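Local coordinates for protein nucleoside diphosphate kinase (Pyrobaculum aerophilum, PDB 1XQI) that probably transfers the gamma phosphate of ATP to nucleoside diphosphates through a phosphorylated intermediate, supplying nucleoside triphosphates other than ATP, at residues A[87-90]-A[94-97]; A[117-122]-A[186-191]; A[29-34]-A[150-155]; A[135-138]-A[142-145]. The protein carries 6 engineered substitutions. One frame throughout, in Å; residues are numbered along the deposited sequence.

Contact 1 (A[87-90]-A[94-97]); sequences DPRA and TDDP
Arg89 and Thr94 bring their backbones within 4.7 Å of each other, CA to CA, as the chain leaves the short helix 88-92 and doubles back. No hydrogen bond joins the two segments. The polar link is a salt bridge between Arg89 NH1 and Asp95 OD1 at 3.0 Å. The two side chains extend together in one direction. The guanidinium and carboxylate planes are 52° apart, and the oxygen lies well out of the guanidinium plane. The attraction is therefore one of charge, with no N-H aimed at the oxygen. The CG of Asp95 sits between its own backbone N and carbonyl carbon (chi1 57°), which carries the carboxylate up beside the arginine. The apolar touch is slight: Pro88 CG lies 4.1 Å from Asp95 CB. Pro88 CB also stands against the Thr94 carbonyl, 3.7 Å from Thr94 O. Each segment also holds its own turn. Asp87 OD2 caps Arg89 N at 2.9 Å as the N-cap of the helix, and Thr94 OG1 accepts from Asp96 N in an ST turn. With an alanine in place of Asp95, Arg89 would probably lose its counter-charge here and its guanidinium would be freer to turn. The contact lies at the surface, in the insert 68-100. Pro88 packs on Leu78 and Tyr81 of helix 67-84, while Thr94 meets Val100 and Ile103 of helix 97-112.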
loop_
_atom_site.group_PDB
_atom_site.type_symbol
_atom_site.label_atom_id
_atom_site.label_comp_id
_atom_site.label_asym_id
_atom_site.label_seq_id
_atom_site.Cartn_x
_atom_site.Cartn_y
_atom_site.Cartn_z
ATOM N N ASP A 87 8.588 3.385 40.839
ATOM C CA ASP A 87 10.025 3.546 41.006
ATOM C C ASP A 87 10.738 2.870 39.805
ATOM O O ASP A 87 10.748 1.640 39.686
ATOM C CB ASP A 87 10.492 2.983 42.359
ATOM C CG ASP A 87 11.989 2.832 42.437
ATOM O OD1 ASP A 87 12.457 2.000 43.242
ATOM O OD2 ASP A 87 12.714 3.526 41.679
ATOM N N PRO A 88 11.357 3.681 38.937
ATOM C CA PRO A 88 12.004 3.132 37.742
ATOM C C PRO A 88 13.102 2.111 38.103
ATOM O O PRO A 88 13.358 1.179 37.354
ATOM C CB PRO A 88 12.596 4.371 37.042
ATOM C CG PRO A 88 12.563 5.486 38.074
ATOM C CD PRO A 88 11.545 5.144 39.093
ATOM N N ARG A 89 13.708 2.257 39.271
ATOM C CA ARG A 89 14.735 1.296 39.699
ATOM C C ARG A 89 14.173 -0.105 39.992
ATOM O O ARG A 89 14.815 -1.101 39.664
ATOM C CB ARG A 89 15.571 1.834 40.874
ATOM C CG ARG A 89 16.493 3.019 40.505
ATOM C CD ARG A 89 17.468 3.326 41.609
ATOM N NE ARG A 89 16.781 4.036 42.680
ATOM C CZ ARG A 89 17.148 5.218 43.196
ATOM N NH1 ARG A 89 18.248 5.869 42.777
ATOM N NH2 ARG A 89 16.392 5.753 44.158
ATOM N N ALA A 90 12.980 -0.164 40.588
ATOM C CA ALA A 90 12.262 -1.443 40.846
ATOM C C ALA A 90 11.674 -1.984 39.558
ATOM O O ALA A 90 11.699 -3.226 39.298
ATOM C CB ALA A 90 11.166 -1.298 41.921
ATOM N N THR A 94 17.047 0.621 36.269
ATOM C CA THR A 94 17.887 1.822 36.214
ATOM C C THR A 94 17.053 3.114 36.295
ATOM O O THR A 94 15.872 3.102 35.979
ATOM C CB THR A 94 18.756 1.860 34.920
ATOM O OG1 THR A 94 19.467 3.110 34.860
ATOM C CG2 THR A 94 17.884 1.720 33.655
ATOM N N ASP A 95 17.651 4.228 36.692
ATOM C CA ASP A 95 16.988 5.535 36.485
ATOM C C ASP A 95 17.823 6.479 35.620
ATOM O O ASP A 95 17.557 7.687 35.590
ATOM C CB ASP A 95 16.599 6.234 37.808
ATOM C CG ASP A 95 17.799 6.450 38.756
ATOM O OD1 ASP A 95 17.546 6.724 39.951
ATOM O OD2 ASP A 95 18.976 6.348 38.338
ATOM N N ASP A 96 18.821 5.937 34.935
ATOM C CA ASP A 96 19.668 6.752 34.095
ATOM C C ASP A 96 18.948 7.034 32.752
ATOM O O ASP A 96 18.642 6.081 32.039
ATOM C CB ASP A 96 20.993 6.048 33.857
ATOM C CG ASP A 96 21.813 6.753 32.837
ATOM O OD1 ASP A 96 22.252 6.148 31.843
ATOM O OD2 ASP A 96 22.002 7.971 33.009
ATOM N N PRO A 97 18.655 8.321 32.424
ATOM C CA PRO A 97 17.914 8.698 31.188
ATOM C C PRO A 97 18.322 7.945 29.904
ATOM O O PRO A 97 17.432 7.359 29.245
ATOM C CB PRO A 97 18.191 10.197 31.055
ATOM C CG PRO A 97 18.308 10.677 32.451
ATOM C CD PRO A 97 18.981 9.526 33.227
#

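Contact 2 (A[117-122]-A[186-191]); sequences NVVMVL and FWFREE. Engineered in segment 117-122: Asn117 (natural residue Ile).
Val119 and Val121 of strand 117-123 point toward the end of helix 177-187, where Phe186, Trp187 and Phe188 follow one another. Phe186 does not reach the strand. It lies against the indole of Trp187, with its CD2 3.6 Å above the ring plane and offset toward the rim. Trp187 comes next and turns its opposite face to the strand. Val119 CG1 stands 4.1 Å from the centroid of the five-membered ring, 21° off the ring normal, which is a CH-pi contact. Val119 CG2 lies over the centre of the indole, 4.2 Å above the plane. The valine thus sets both methyls on this face. The side chain of Trp187 is about 7 Å from that of His172, the predicted phosphohistidine. Phe188 is the first residue to leave the helix. Its CG is anti to the carbonyl carbon (chi1 -59°), and the ring slides in past both valines. Phe188 CE1 touches Val119 CG1 at 3.7 Å and Val121 CG2 at 3.6 Å. The edge of the ring faces Val119 O, 3.9 Å from Phe188 CZ. Strand 45-52 joins in: Lys50 NZ is hydrogen-bonded to Trp187 O, and Ala48 packs on Phe188. The side chains meet through apolar groups, and no hydrogen bond joins the segments. Methyl packing on the Trp187 face and against the Phe188 ring holds the helix end on the sheet.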
loop_
_atom_site.group_PDB
_atom_site.type_symbol
_atom_site.label_atom_id
_atom_site.label_comp_id
_atom_site.label_asym_id
_atom_site.label_seq_id
_atom_site.Cartn_x
_atom_site.Cartn_y
_atom_site.Cartn_z
ATOM N N ASN A 117 4.530 -4.055 8.965
ATOM C CA ASN A 117 4.316 -2.614 8.847
ATOM C C ASN A 117 4.004 -2.256 7.403
ATOM O O ASN A 117 4.182 -3.056 6.481
ATOM C CB ASN A 117 5.570 -1.827 9.228
ATOM C CG ASN A 117 5.983 -2.017 10.667
ATOM O OD1 ASN A 117 7.004 -2.654 10.957
ATOM N ND2 ASN A 117 5.199 -1.460 11.583
ATOM N N VAL A 118 3.556 -1.029 7.203
ATOM C CA VAL A 118 3.305 -0.480 5.885
ATOM C C VAL A 118 3.962 0.871 5.985
ATOM O O VAL A 118 3.671 1.626 6.918
ATOM C CB VAL A 118 1.769 -0.413 5.571
ATOM C CG1 VAL A 118 1.450 0.523 4.372
ATOM C CG2 VAL A 118 1.254 -1.809 5.264
ATOM N N VAL A 119 4.898 1.123 5.068
ATOM C CA VAL A 119 5.680 2.343 4.992
ATOM C C VAL A 119 5.206 3.157 3.783
ATOM O O VAL A 119 5.008 2.609 2.684
ATOM C CB VAL A 119 7.189 2.023 4.805
ATOM C CG1 VAL A 119 8.034 3.279 5.051
ATOM C CG2 VAL A 119 7.628 0.947 5.805
HETATM N N MSE A 120 5.027 4.458 3.962
HETATM C CA MSE A 120 4.614 5.303 2.826
HETATM C C MSE A 120 5.362 6.615 2.887
HETATM O O MSE A 120 5.831 7.068 3.943
HETATM C CB MSE A 120 3.043 5.513 2.739
HETATM C CG MSE A 120 2.409 6.294 3.906
HETATM SE SE MSE A 120 0.598 6.311 3.834
HETATM C CE MSE A 120 0.456 4.626 4.301
ATOM N N VAL A 121 5.488 7.226 1.718
ATOM C CA VAL A 121 6.051 8.572 1.640
ATOM C C VAL A 121 4.943 9.455 1.122
ATOM O O VAL A 121 4.263 9.104 0.148
ATOM C CB VAL A 121 7.273 8.611 0.752
ATOM C CG1 VAL A 121 7.803 10.065 0.583
ATOM C CG2 VAL A 121 8.366 7.743 1.362
ATOM N N LEU A 122 4.734 10.564 1.800
ATOM C CA LEU A 122 3.663 11.483 1.482
ATOM C C LEU A 122 4.342 12.788 1.104
ATOM O O LEU A 122 5.238 13.265 1.839
ATOM C CB LEU A 122 2.740 11.707 2.695
ATOM C CG LEU A 122 1.858 10.510 3.054
ATOM C CD1 LEU A 122 1.524 10.564 4.536
ATOM C CD2 LEU A 122 0.616 10.556 2.194
ATOM N N PHE A 186 16.427 5.574 4.035
ATOM C CA PHE A 186 16.529 4.333 4.800
ATOM C C PHE A 186 15.670 3.199 4.261
ATOM O O PHE A 186 16.157 2.085 4.175
ATOM C CB PHE A 186 16.209 4.566 6.290
ATOM C CG PHE A 186 16.332 3.324 7.110
ATOM C CD1 PHE A 186 17.556 2.964 7.668
ATOM C CD2 PHE A 186 15.234 2.475 7.283
ATOM C CE1 PHE A 186 17.682 1.780 8.393
ATOM C CE2 PHE A 186 15.347 1.306 8.020
ATOM C CZ PHE A 186 16.572 0.956 8.572
ATOM N N TRP A 187 14.402 3.483 3.926
ATOM C CA TRP A 187 13.429 2.486 3.442
ATOM C C TRP A 187 13.290 2.341 1.923
ATOM O O TRP A 187 12.801 1.320 1.476
ATOM C CB TRP A 187 12.040 2.808 3.981
ATOM C CG TRP A 187 11.844 2.582 5.440
ATOM C CD1 TRP A 187 11.656 3.535 6.404
ATOM C CD2 TRP A 187 11.793 1.322 6.104
ATOM N NE1 TRP A 187 11.518 2.940 7.644
ATOM C CE2 TRP A 187 11.581 1.584 7.490
ATOM C CE3 TRP A 187 11.933 -0.010 5.674
ATOM C CZ2 TRP A 187 11.486 0.565 8.446
ATOM C CZ3 TRP A 187 11.840 -1.032 6.624
ATOM C CH2 TRP A 187 11.628 -0.734 8.005
ATOM N N PHE A 188 13.676 3.347 1.139
ATOM C CA PHE A 188 13.438 3.341 -0.312
ATOM C C PHE A 188 14.688 3.653 -1.138
ATOM O O PHE A 188 15.396 4.623 -0.859
ATOM C CB PHE A 188 12.278 4.303 -0.699
ATOM C CG PHE A 188 10.961 3.968 -0.026
ATOM C CD1 PHE A 188 10.553 4.655 1.114
ATOM C CD2 PHE A 188 10.162 2.943 -0.503
ATOM C CE1 PHE A 188 9.382 4.351 1.760
ATOM C CE2 PHE A 188 8.962 2.614 0.137
ATOM C CZ PHE A 188 8.567 3.318 1.272
ATOM N N ARG A 189 14.956 2.835 -2.161
ATOM C CA ARG A 189 15.954 3.213 -3.177
ATOM C C ARG A 189 15.381 4.387 -3.961
ATOM O O ARG A 189 14.182 4.615 -3.944
ATOM C CB ARG A 189 16.260 2.058 -4.144
ATOM C CG ARG A 189 17.162 0.932 -3.600
ATOM C CD ARG A 189 16.359 -0.180 -2.911
ATOM N NE ARG A 189 15.412 -0.908 -3.789
ATOM C CZ ARG A 189 14.596 -1.894 -3.374
ATOM N NH1 ARG A 189 14.608 -2.284 -2.094
ATOM N NH2 ARG A 189 13.769 -2.505 -4.231
ATOM N N GLU A 190 16.230 5.139 -4.643
ATOM C CA GLU A 190 15.776 6.237 -5.514
ATOM C C GLU A 190 14.597 5.850 -6.417
ATOM O O GLU A 190 13.631 6.598 -6.549
ATOM C CB GLU A 190 16.953 6.737 -6.361
ATOM C CG GLU A 190 17.927 7.586 -5.561
ATOM C CD GLU A 190 17.175 8.513 -4.598
ATOM O OE1 GLU A 190 17.256 8.283 -3.363
ATOM O OE2 GLU A 190 16.473 9.439 -5.083
ATOM N N GLU A 191 14.683 4.655 -6.995
ATOM C CA GLU A 191 13.751 4.175 -8.007
ATOM C C GLU A 191 12.344 3.914 -7.451
ATOM O O GLU A 191 11.367 3.886 -8.205
ATOM C CB GLU A 191 14.296 2.894 -8.675
ATOM C CG GLU A 191 15.729 2.985 -9.243
ATOM C CD GLU A 191 16.773 2.456 -8.254
ATOM O OE1 GLU A 191 17.072 1.231 -8.274
ATOM O OE2 GLU A 191 17.291 3.274 -7.457
#

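Contact 3 (A[29-34]-A[150-155]). Engineered in segment 29-34: Asp33 (natural residue Gly).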
loop_
_atom_site.group_PDB
_atom_site.type_symbol
_atom_site.label_atom_id
_atom_site.label_comp_id
_atom_site.label_asym_id
_atom_site.label_seq_id
_atom_site.Cartn_x
_atom_site.Cartn_y
_atom_site.Cartn_z
ATOM N N ARG A 29 -5.374 -4.271 12.545
ATOM C CA ARG A 29 -6.741 -3.855 12.751
ATOM C C ARG A 29 -7.442 -3.429 11.447
ATOM O O ARG A 29 -8.637 -3.157 11.453
ATOM C CB ARG A 29 -6.801 -2.791 13.833
ATOM C CG ARG A 29 -6.677 -3.320 15.303
ATOM C CD ARG A 29 -6.411 -2.148 16.247
ATOM N NE ARG A 29 -7.542 -1.208 16.245
ATOM C CZ ARG A 29 -7.482 0.081 16.583
ATOM N NH1 ARG A 29 -8.581 0.798 16.554
ATOM N NH2 ARG A 29 -6.343 0.666 16.953
ATOM N N GLY A 30 -6.723 -3.416 10.318
ATOM C CA GLY A 30 -7.316 -3.081 9.028
ATOM C C GLY A 30 -7.402 -1.598 8.760
ATOM O O GLY A 30 -8.292 -1.156 8.015
ATOM N N LEU A 31 -6.493 -0.821 9.349
ATOM C CA LEU A 31 -6.561 0.647 9.267
ATOM C C LEU A 31 -5.742 1.252 8.140
ATOM O O LEU A 31 -5.574 2.461 8.043
ATOM C CB LEU A 31 -6.143 1.302 10.581
ATOM C CG LEU A 31 -6.952 0.926 11.823
ATOM C CD1 LEU A 31 -6.354 1.673 13.023
ATOM C CD2 LEU A 31 -8.464 1.190 11.668
ATOM N N VAL A 32 -5.236 0.421 7.268
ATOM C CA VAL A 32 -4.439 0.979 6.223
ATOM C C VAL A 32 -5.293 1.891 5.363
ATOM O O VAL A 32 -4.843 2.943 4.998
ATOM C CB VAL A 32 -3.690 -0.115 5.399
ATOM C CG1 VAL A 32 -3.132 0.451 4.122
ATOM C CG2 VAL A 32 -2.553 -0.622 6.205
ATOM N N ASP A 33 -6.507 1.488 5.024
ATOM C CA ASP A 33 -7.267 2.243 4.070
ATOM C C ASP A 33 -7.833 3.493 4.746
ATOM O O ASP A 33 -7.829 4.559 4.179
ATOM C CB ASP A 33 -8.322 1.367 3.383
ATOM C CG ASP A 33 -9.543 1.061 4.279
ATOM O OD1 ASP A 33 -10.593 1.707 4.054
ATOM O OD2 ASP A 33 -9.474 0.196 5.194
ATOM N N GLU A 34 -8.248 3.375 5.992
ATOM C CA GLU A 34 -8.820 4.501 6.683
ATOM C C GLU A 34 -7.804 5.645 6.771
ATOM O O GLU A 34 -8.102 6.829 6.452
ATOM C CB GLU A 34 -9.333 4.065 8.054
ATOM C CG GLU A 34 -10.865 3.967 8.108
ATOM C CD GLU A 34 -11.374 2.592 8.453
ATOM O OE1 GLU A 34 -12.562 2.328 8.214
ATOM O OE2 GLU A 34 -10.604 1.770 8.979
ATOM N N GLY A 150 -6.451 10.108 18.029
ATOM C CA GLY A 150 -7.669 10.224 18.872
ATOM C C GLY A 150 -8.860 9.422 18.328
ATOM O O GLY A 150 -9.720 8.957 19.082
ATOM N N ASP A 151 -8.949 9.281 17.021
ATOM C CA ASP A 151 -10.075 8.548 16.464
ATOM C C ASP A 151 -9.880 7.039 16.477
ATOM O O ASP A 151 -10.879 6.315 16.509
ATOM C CB ASP A 151 -10.458 9.029 15.053
ATOM C CG ASP A 151 -10.944 10.451 15.032
ATOM O OD1 ASP A 151 -10.670 11.123 14.024
ATOM O OD2 ASP A 151 -11.571 10.930 16.012
ATOM N N TYR A 152 -8.637 6.557 16.454
ATOM C CA TYR A 152 -8.403 5.093 16.276
ATOM C C TYR A 152 -7.742 4.332 17.408
ATOM O O TYR A 152 -7.415 3.148 17.267
ATOM C CB TYR A 152 -7.651 4.766 14.966
ATOM C CG TYR A 152 -8.406 5.149 13.743
ATOM C CD1 TYR A 152 -8.116 6.316 13.064
ATOM C CD2 TYR A 152 -9.430 4.347 13.265
ATOM C CE1 TYR A 152 -8.837 6.681 11.922
ATOM C CE2 TYR A 152 -10.159 4.704 12.128
ATOM C CZ TYR A 152 -9.858 5.877 11.478
ATOM O OH TYR A 152 -10.593 6.229 10.369
ATOM N N SER A 153 -7.562 4.964 18.548
ATOM C CA SER A 153 -6.853 4.320 19.612
ATOM C C SER A 153 -7.254 4.971 20.903
ATOM O O SER A 153 -7.570 6.203 20.933
ATOM C CB SER A 153 -5.328 4.452 19.389
ATOM O OG SER A 153 -4.615 3.904 20.475
ATOM N N ILE A 154 -7.216 4.141 21.964
ATOM C CA ILE A 154 -7.568 4.542 23.330
ATOM C C ILE A 154 -6.427 4.197 24.287
ATOM O O ILE A 154 -6.640 4.084 25.505
ATOM C CB ILE A 154 -8.901 3.837 23.817
ATOM C CG1 ILE A 154 -8.744 2.318 23.790
ATOM C CG2 ILE A 154 -10.074 4.297 22.962
ATOM C CD1 ILE A 154 -10.016 1.521 24.185
ATOM N N ASP A 155 -5.241 3.979 23.719
ATOM C CA ASP A 155 -4.062 3.643 24.489
ATOM C C ASP A 155 -3.536 4.838 25.288
ATOM O O ASP A 155 -3.779 6.002 24.948
ATOM C CB ASP A 155 -2.970 3.049 23.609
ATOM C CG ASP A 155 -2.005 2.183 24.405
ATOM O OD1 ASP A 155 -2.428 1.641 25.473
ATOM O OD2 ASP A 155 -0.835 2.037 23.972
#
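The guanidinium of Arg29 carries Leu31 CD1 over the centre of one face, 4.0 Å above the plane, and meets Tyr152 O at its edge. Arg29 NH1 and NH2 both donate end-on to Tyr152 O, each at 2.7 Å. The oxygen lies only 2° out of the guanidinium plane. NH2 approaches nearly in line with the carbonyl bond, while NH1 is tilted from the carbonyl plane. The arginine chain bends at chi3 (63°), which turns its end toward the carbonyl. Leu31 also packs on the tyrosine: its CD2 is 3.7 Å from Tyr152 CD2, and its CD1 touches Tyr152 CB at 3.9 Å. The two lie antiparallel, each passing the other. At the far end of the ring, Tyr152 OH rests against the aliphatic part of Glu34, 3.2 Å from Glu34 CG. An alanine in place of Tyr152 would probably open a gap beside Leu31 and leave the Glu34 methylenes without the hydroxyl they rest against. Lys40 of the second subunit forms salt bridges with Glu34 and engineered Asp33. Gly30, with positive phi, closes the preceding helix in a Schellman motif. The Tyr152 side chain is about 7 Å from that of Arg149, a probable ATP-binding residue. The positive charge of Arg29 probably polarises the Tyr152 carbonyl. A charged grip on the backbone and a largely apolar patch thus tie the start of helix 32-42 and the turn before it to Tyr152.

Contact 4 (A[135-138]-A[142-145]); sequences VGPT and SAPP
Pro137 lays the outer part of its ring against Ala143, with Pro137 CG 3.5 Å from Ala143 CA and 3.8 Å from Ala143 CB. Pro137 CD is shared between that same methyl and the next proline, meeting Pro144 CD at 3.8 Å. The two proline rings cross at a slant. On the backbone side, Pro137 CG lies 4.0 Å from Ser142 O. Just before the proline, Gly136 follows helix 127-135 and leaves helical angles, with phi 95°. A side chain at this position would meet the carbonyl of the residue before it and crowd Pro137 CD. Ala143 also packs on Arg149, which probably binds ATP and makes weak hydrogen bonds to the carbonyls of Gly136 and Pro137. Thr138, another probable ATP-binding residue, directs its CB away from 142-145. By sequence, this region is consistent with the Kpn loop of the NDK family. No hydrogen bond crosses between the two segments. The loop is closed here by carbon-to-carbon contact among the proline rings and the CA and CB of Ala143, and the limited backbone freedom of its prolines is likely to help keep its shape next to the probable nucleotide site.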
loop_
_atom_site.group_PDB
_atom_site.type_symbol
_atom_site.label_atom_id
_atom_site.label_comp_id
_atom_site.label_asym_id
_atom_site.label_seq_id
_atom_site.Cartn_x
_atom_site.Cartn_y
_atom_site.Cartn_z
ATOM N N VAL A 135 -1.993 13.425 12.603
ATOM C CA VAL A 135 -1.777 12.217 13.392
ATOM C C VAL A 135 -2.145 12.432 14.838
ATOM O O VAL A 135 -2.777 11.557 15.455
ATOM C CB VAL A 135 -0.330 11.765 13.262
ATOM C CG1 VAL A 135 0.159 10.989 14.483
ATOM C CG2 VAL A 135 -0.159 10.974 12.000
ATOM N N GLY A 136 -1.762 13.602 15.379
ATOM C CA GLY A 136 -2.046 13.970 16.755
ATOM C C GLY A 136 -0.914 13.655 17.718
ATOM O O GLY A 136 0.091 13.036 17.330
ATOM N N PRO A 137 -1.038 14.117 18.983
ATOM C CA PRO A 137 0.027 13.924 19.979
ATOM C C PRO A 137 0.286 12.474 20.300
ATOM O O PRO A 137 -0.505 11.585 20.049
ATOM C CB PRO A 137 -0.541 14.590 21.252
ATOM C CG PRO A 137 -2.016 14.485 21.077
ATOM C CD PRO A 137 -2.185 14.827 19.575
ATOM N N THR A 138 1.386 12.281 20.964
ATOM C CA THR A 138 1.889 10.974 21.301
ATOM C C THR A 138 0.909 9.984 22.000
ATOM O O THR A 138 0.845 8.801 21.630
ATOM C CB THR A 138 3.249 11.169 22.028
ATOM O OG1 THR A 138 3.949 9.945 22.015
ATOM C CG2 THR A 138 3.103 11.705 23.492
ATOM N N SER A 142 -5.199 11.286 24.969
ATOM C CA SER A 142 -5.415 12.734 25.004
ATOM C C SER A 142 -5.274 13.362 23.626
ATOM O O SER A 142 -5.209 14.580 23.481
ATOM C CB SER A 142 -4.487 13.409 26.038
ATOM O OG SER A 142 -3.167 12.863 25.983
ATOM N N ALA A 143 -5.251 12.545 22.587
ATOM C CA ALA A 143 -5.227 13.095 21.241
ATOM C C ALA A 143 -6.652 13.579 20.904
ATOM O O ALA A 143 -7.636 12.848 21.133
ATOM C CB ALA A 143 -4.761 12.052 20.270
ATOM N N PRO A 144 -6.781 14.814 20.407
ATOM C CA PRO A 144 -8.147 15.274 20.179
ATOM C C PRO A 144 -8.856 14.490 19.072
ATOM O O PRO A 144 -8.185 13.987 18.127
ATOM C CB PRO A 144 -7.955 16.763 19.763
ATOM C CG PRO A 144 -6.555 17.115 20.224
ATOM C CD PRO A 144 -5.779 15.843 20.062
ATOM N N PRO A 145 -10.202 14.411 19.142
ATOM C CA PRO A 145 -10.987 13.838 18.012
ATOM C C PRO A 145 -10.784 14.562 16.679
ATOM O O PRO A 145 -10.702 15.758 16.643
ATOM C CB PRO A 145 -12.434 13.950 18.484
ATOM C CG PRO A 145 -12.279 13.983 20.013
ATOM C CD PRO A 145 -11.064 14.813 20.259
#

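In the fold
Contact 1 stands apart, its centre 28 to 36 Å from those of the others, on the insert 68-100. Contact 2 lies on the opposite side of the chain's centre and packs the end of helix 177-187 on the antiparallel sheet of the ferredoxin-like fold. Contacts 3 and 4 have centres 12 Å apart and touch where Gly150 N meets Ala143 CB. Contact 3 also touches contact 2 through Val32 and Val118, and the two cross along the chain. Contact 1 precedes contacts 2 and 4. It is nested inside contact 3, and contact 4 inside both 2 and 3. The probable nucleotide-site loop thus reaches the sheet through contact 3, while the insert's end closes a local turn, touching no other contact.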